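Phosphoglycerol transferase GacH (Streptococcus pyogenes MGAS5005, PDB 6DGM) probably transfers glycerol phosphate onto the rhamnose polysaccharide of the streptococcal cell wall, through a metal-dependent catalytic domain of the sulfatase/LTA synthase type. Local coordinates at residues T291-W296 against S312-A317; G299-K304 against F319-S324. One frame throughout, in Å; residues are numbered along the deposited sequence.

How the interactions relate
Both contacts fasten helix 314-321 to the chain that precedes it: interaction 1 joins the N-terminal part of the helix to strand 290-297, and interaction 2 joins its last turn to the loop that follows that strand. Their centres lie about 12 Å apart, and they meet where Ile295 O approaches His321 CE1 at 3.6 Å. Interaction 1 is buried near the middle of the chain, with the Phe314 side chain about 13 Å from the manganese ion that sits beside bound sn-glycerol-1-phosphate. Interaction 2 lies at the surface, about 17 Å between its centre and that of the chain, and includes Asp323, a ligand of the calcium ion.

Interaction 1 (T291-W296 against S312-A317); sequences TDYFIW and SDFTAA
Tyr293 is the first residue of 291-296 to meet the helix, and it does so with the root of its side chain: CB, CG and CD1 lie against CE1 and CZ of Phe314, the rings meeting obliquely, with Tyr293 CG 3.8 Å from Phe314 CE1. The two aromatic side chains run past each other in opposite directions, their planes inclined at 48° and their centroids 5.5 Å apart. Tyrosine suits this place because its ring can add to an apolar layer while its hydroxyl, directed away from Phe314, hydrogen-bonds to the carbonyl of His306. Strand 290-297 belongs to the central mixed sheet of an alkaline-phosphatase-like α/β fold, and helix 314-321 packs on one face of it. Phe314, in the N-terminal part of the helix, reaches across and also touches Met80 on the neighbouring strand 77-81. Phe294 points to the far face, and Ile295 returns to the helix side. Its CG1 stands anti to the carbonyl carbon (chi1 -60°) and the branch continues fully extended, carrying CD1 out to within 3.5 Å of Ala317 CB. The small methyl of alanine lets the helix come close, which brings Ile295 CD1 4.0 Å from Ala317 C.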
# COMPACT_ATOMS: atom_id res chain seq x y z
N THR A 291 -6.60 2.74 8.51
CA THR A 291 -6.64 1.30 8.31
C THR A 291 -5.42 0.64 8.96
O THR A 291 -4.51 1.31 9.46
CB THR A 291 -6.66 0.97 6.82
OG1 THR A 291 -5.38 1.34 6.26
CG2 THR A 291 -7.76 1.72 6.09
N ASP A 292 -5.39 -0.69 8.92
CA ASP A 292 -4.28 -1.48 9.45
C ASP A 292 -3.24 -1.78 8.39
O ASP A 292 -3.57 -1.99 7.22
CB ASP A 292 -4.82 -2.80 10.00
CG ASP A 292 -5.83 -2.59 11.10
OD1 ASP A 292 -7.04 -2.41 10.78
OD2 ASP A 292 -5.41 -2.56 12.29
N TYR A 293 -1.97 -1.80 8.79
CA TYR A 293 -0.92 -2.29 7.92
C TYR A 293 0.10 -3.10 8.73
O TYR A 293 0.26 -2.92 9.94
CB TYR A 293 -0.18 -1.16 7.16
CG TYR A 293 0.96 -0.54 7.96
CD1 TYR A 293 2.25 -1.06 7.87
CD2 TYR A 293 0.74 0.54 8.82
CE1 TYR A 293 3.28 -0.53 8.61
CE2 TYR A 293 1.78 1.07 9.57
CZ TYR A 293 3.04 0.54 9.45
OH TYR A 293 4.10 1.04 10.18
N PHE A 294 0.80 -3.98 8.03
CA PHE A 294 1.99 -4.62 8.57
C PHE A 294 2.99 -4.87 7.45
O PHE A 294 2.63 -4.95 6.27
CB PHE A 294 1.69 -5.89 9.39
CG PHE A 294 1.12 -7.05 8.61
CD1 PHE A 294 1.93 -7.82 7.80
CD2 PHE A 294 -0.22 -7.41 8.74
CE1 PHE A 294 1.42 -8.89 7.10
CE2 PHE A 294 -0.73 -8.50 8.06
CZ PHE A 294 0.09 -9.25 7.24
N ILE A 295 4.25 -4.99 7.84
CA ILE A 295 5.35 -5.31 6.95
C ILE A 295 6.04 -6.51 7.58
O ILE A 295 6.62 -6.39 8.66
CB ILE A 295 6.32 -4.13 6.78
CG1 ILE A 295 5.57 -2.91 6.20
CG2 ILE A 295 7.45 -4.54 5.85
CD1 ILE A 295 6.44 -1.66 6.00
N TRP A 296 5.89 -7.69 6.95
CA TRP A 296 6.27 -8.96 7.55
C TRP A 296 7.16 -9.72 6.58
O TRP A 296 6.80 -9.89 5.41
CB TRP A 296 5.01 -9.80 7.82
CG TRP A 296 5.23 -11.19 8.36
CD1 TRP A 296 5.22 -11.56 9.66
CD2 TRP A 296 5.46 -12.39 7.60
NE1 TRP A 296 5.44 -12.91 9.77
CE2 TRP A 296 5.59 -13.44 8.52
CE3 TRP A 296 5.58 -12.66 6.24
CZ2 TRP A 296 5.82 -14.76 8.12
CZ3 TRP A 296 5.80 -13.97 5.84
CH2 TRP A 296 5.92 -15.01 6.78
N SER A 312 1.99 6.17 0.81
CA SER A 312 3.17 6.54 0.04
C SER A 312 4.47 6.22 0.76
O SER A 312 5.53 6.23 0.12
CB SER A 312 3.11 8.04 -0.29
OG SER A 312 2.96 8.79 0.90
N ASP A 313 4.42 5.94 2.06
CA ASP A 313 5.59 5.66 2.87
C ASP A 313 6.01 4.20 2.85
O ASP A 313 7.05 3.86 3.42
CB ASP A 313 5.32 6.02 4.34
CG ASP A 313 5.19 7.50 4.59
OD1 ASP A 313 5.92 8.30 3.97
OD2 ASP A 313 4.33 7.86 5.44
N PHE A 314 5.21 3.30 2.24
CA PHE A 314 5.47 1.88 2.42
C PHE A 314 6.83 1.47 1.87
O PHE A 314 7.52 0.65 2.50
CB PHE A 314 4.37 1.03 1.78
CG PHE A 314 3.08 0.98 2.57
CD1 PHE A 314 3.06 1.09 3.95
CD2 PHE A 314 1.89 0.80 1.92
CE1 PHE A 314 1.85 1.04 4.65
CE2 PHE A 314 0.69 0.75 2.61
CZ PHE A 314 0.67 0.85 3.96
N THR A 315 7.23 2.00 0.72
CA THR A 315 8.50 1.55 0.13
C THR A 315 9.68 1.94 1.01
O THR A 315 10.57 1.13 1.26
CB THR A 315 8.68 2.08 -1.29
OG1 THR A 315 7.58 1.64 -2.08
CG2 THR A 315 9.97 1.52 -1.93
N ALA A 316 9.72 3.17 1.50
CA ALA A 316 10.79 3.54 2.42
C ALA A 316 10.77 2.65 3.66
O ALA A 316 11.82 2.23 4.16
CB ALA A 316 10.68 5.00 2.81
N ALA A 317 9.57 2.35 4.16
CA ALA A 317 9.48 1.48 5.33
C ALA A 317 9.93 0.07 5.01
O ALA A 317 10.49 -0.61 5.87
CB ALA A 317 8.07 1.49 5.88

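Interaction 2 (G299-K304 against F319-S324). With CA (calcium ion), chain E.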
# COMPACT_ATOMS: atom_id res chain seq x y z
N GLY A 299 11.42 -14.60 7.53
CA GLY A 299 12.46 -15.03 8.44
C GLY A 299 12.31 -14.31 9.77
O GLY A 299 11.22 -14.30 10.34
N THR A 300 13.38 -13.69 10.24
CA THR A 300 13.35 -12.92 11.47
C THR A 300 12.87 -11.51 11.17
O THR A 300 13.25 -10.92 10.15
CB THR A 300 14.74 -12.88 12.10
OG1 THR A 300 15.19 -14.23 12.33
CG2 THR A 300 14.71 -12.13 13.42
N ASN A 301 12.01 -10.98 12.03
CA ASN A 301 11.42 -9.67 11.83
C ASN A 301 11.86 -8.73 12.94
O ASN A 301 11.79 -9.09 14.12
CB ASN A 301 9.89 -9.73 11.83
CG ASN A 301 9.34 -10.17 10.51
OD1 ASN A 301 9.67 -9.58 9.46
ND2 ASN A 301 8.53 -11.21 10.52
N GLU A 302 12.35 -7.56 12.55
CA GLU A 302 12.42 -6.44 13.46
C GLU A 302 11.02 -5.84 13.59
O GLU A 302 10.09 -6.19 12.86
CB GLU A 302 13.37 -5.38 12.92
CG GLU A 302 14.82 -5.83 12.83
CD GLU A 302 15.51 -5.89 14.17
OE1 GLU A 302 15.36 -4.93 14.96
OE2 GLU A 302 16.19 -6.91 14.45
N LYS A 303 10.87 -4.93 14.55
CA LYS A 303 9.63 -4.18 14.72
C LYS A 303 10.05 -2.72 14.82
O LYS A 303 10.41 -2.24 15.90
CB LYS A 303 8.83 -4.65 15.93
CG LYS A 303 7.46 -4.02 16.01
CD LYS A 303 6.51 -4.79 16.92
CE LYS A 303 5.23 -4.00 17.14
NZ LYS A 303 4.53 -3.65 15.88
N LYS A 304 10.04 -2.03 13.68
CA LYS A 304 10.37 -0.62 13.64
C LYS A 304 9.16 0.19 14.09
O LYS A 304 8.01 -0.21 13.88
CB LYS A 304 10.74 -0.21 12.21
CG LYS A 304 11.86 -1.04 11.57
CD LYS A 304 13.19 -0.78 12.24
CE LYS A 304 14.32 -1.57 11.57
NZ LYS A 304 15.65 -1.26 12.16
N PHE A 319 12.28 -0.77 2.72
CA PHE A 319 13.74 -0.75 2.71
C PHE A 319 14.29 -0.78 4.13
O PHE A 319 15.26 -1.50 4.41
CB PHE A 319 14.25 0.49 1.99
CG PHE A 319 14.33 0.35 0.48
CD1 PHE A 319 13.20 0.45 -0.31
CD2 PHE A 319 15.55 0.13 -0.14
CE1 PHE A 319 13.29 0.33 -1.69
CE2 PHE A 319 15.64 0.00 -1.50
CZ PHE A 319 14.52 0.10 -2.29
N GLU A 320 13.69 -0.01 5.04
CA GLU A 320 14.18 -0.00 6.42
C GLU A 320 13.97 -1.36 7.08
O GLU A 320 14.87 -1.89 7.75
CB GLU A 320 13.48 1.09 7.22
CG GLU A 320 14.03 1.22 8.62
CD GLU A 320 13.17 2.09 9.50
OE1 GLU A 320 11.91 1.98 9.43
OE2 GLU A 320 13.74 2.89 10.26
N HIS A 321 12.78 -1.94 6.91
CA HIS A 321 12.47 -3.20 7.57
C HIS A 321 13.41 -4.31 7.12
O HIS A 321 13.88 -5.11 7.93
CB HIS A 321 11.00 -3.60 7.32
CG HIS A 321 10.61 -4.87 8.00
ND1 HIS A 321 10.31 -4.93 9.34
CD2 HIS A 321 10.53 -6.14 7.54
CE1 HIS A 321 10.05 -6.18 9.68
NE2 HIS A 321 10.16 -6.93 8.60
N THR A 322 13.72 -4.35 5.82
CA THR A 322 14.60 -5.35 5.27
C THR A 322 16.07 -4.95 5.31
O THR A 322 16.91 -5.72 4.81
CB THR A 322 14.22 -5.67 3.82
OG1 THR A 322 14.38 -4.50 3.00
CG2 THR A 322 12.79 -6.16 3.75
N ASP A 323 16.41 -3.78 5.86
CA ASP A 323 17.80 -3.31 5.96
C ASP A 323 18.47 -3.22 4.59
O ASP A 323 19.64 -3.56 4.42
CB ASP A 323 18.61 -4.16 6.93
CG ASP A 323 19.77 -3.40 7.55
OD1 ASP A 323 19.57 -2.22 7.92
OD2 ASP A 323 20.86 -3.99 7.67
N SER A 324 17.72 -2.76 3.59
CA SER A 324 18.20 -2.67 2.22
C SER A 324 18.75 -1.29 1.90
O SER A 324 18.23 -0.27 2.36
CB SER A 324 17.06 -3.00 1.24
OG SER A 324 16.68 -4.35 1.40
CA CA E . 21.05 -1.71 9.76
O HOH W 1 13.22 -7.23 9.83
O HOH W 2 16.07 1.94 11.59
O HOH W 3 22.96 -3.22 9.41
O HOH W 4 20.28 0.83 9.29
O HOH W 5 22.38 -1.01 12.03
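His321, Lys304 and Glu320 carry most of this contact, in which the loop 299-304 lies along the last turn of helix 314-321, a helix that ends in a Schellman motif with Asp323 at positive phi. His321 sends its ring out with CG anti to the backbone N (chi1 -179°), and NE2 donates to Asn301 OD1 at 2.8 Å. The acceptor lies practically in the imidazole plane, although the bond is bent at the hydrogen (149°) and the amide is turned 35° from the ring. At the same ring edge, CE1 comes 3.2 Å from Glu302 O. Histidine fits here because both nitrogens are engaged, ND1 with Thr76, so the ring cannot readily turn over; Asn301 OD1 also accepts from the backbone N of Ser297. Water 1 joins Glu302 N to His321 O.

Lys304, bent at its second torsion, lays its methylene chain across Glu320, Lys304 CG being 3.7 Å from Glu320 OE1. Their charged ends do not touch: water 2 lies between Lys304 NZ and Glu320 OE2, while OE1 hydrogen-bonds to His306. Lysine suits the place because its methylenes can lie along the glutamate while NZ reaches the shared water, which it meets at a long 3.3 Å. Beyond the helix end, calcium is held by the Asp323 carboxylate, the backbone O of Asp31 and three waters, and the Asp323 contribution is a single carboxylate oxygen, OD1, 2.4 Å from the ion.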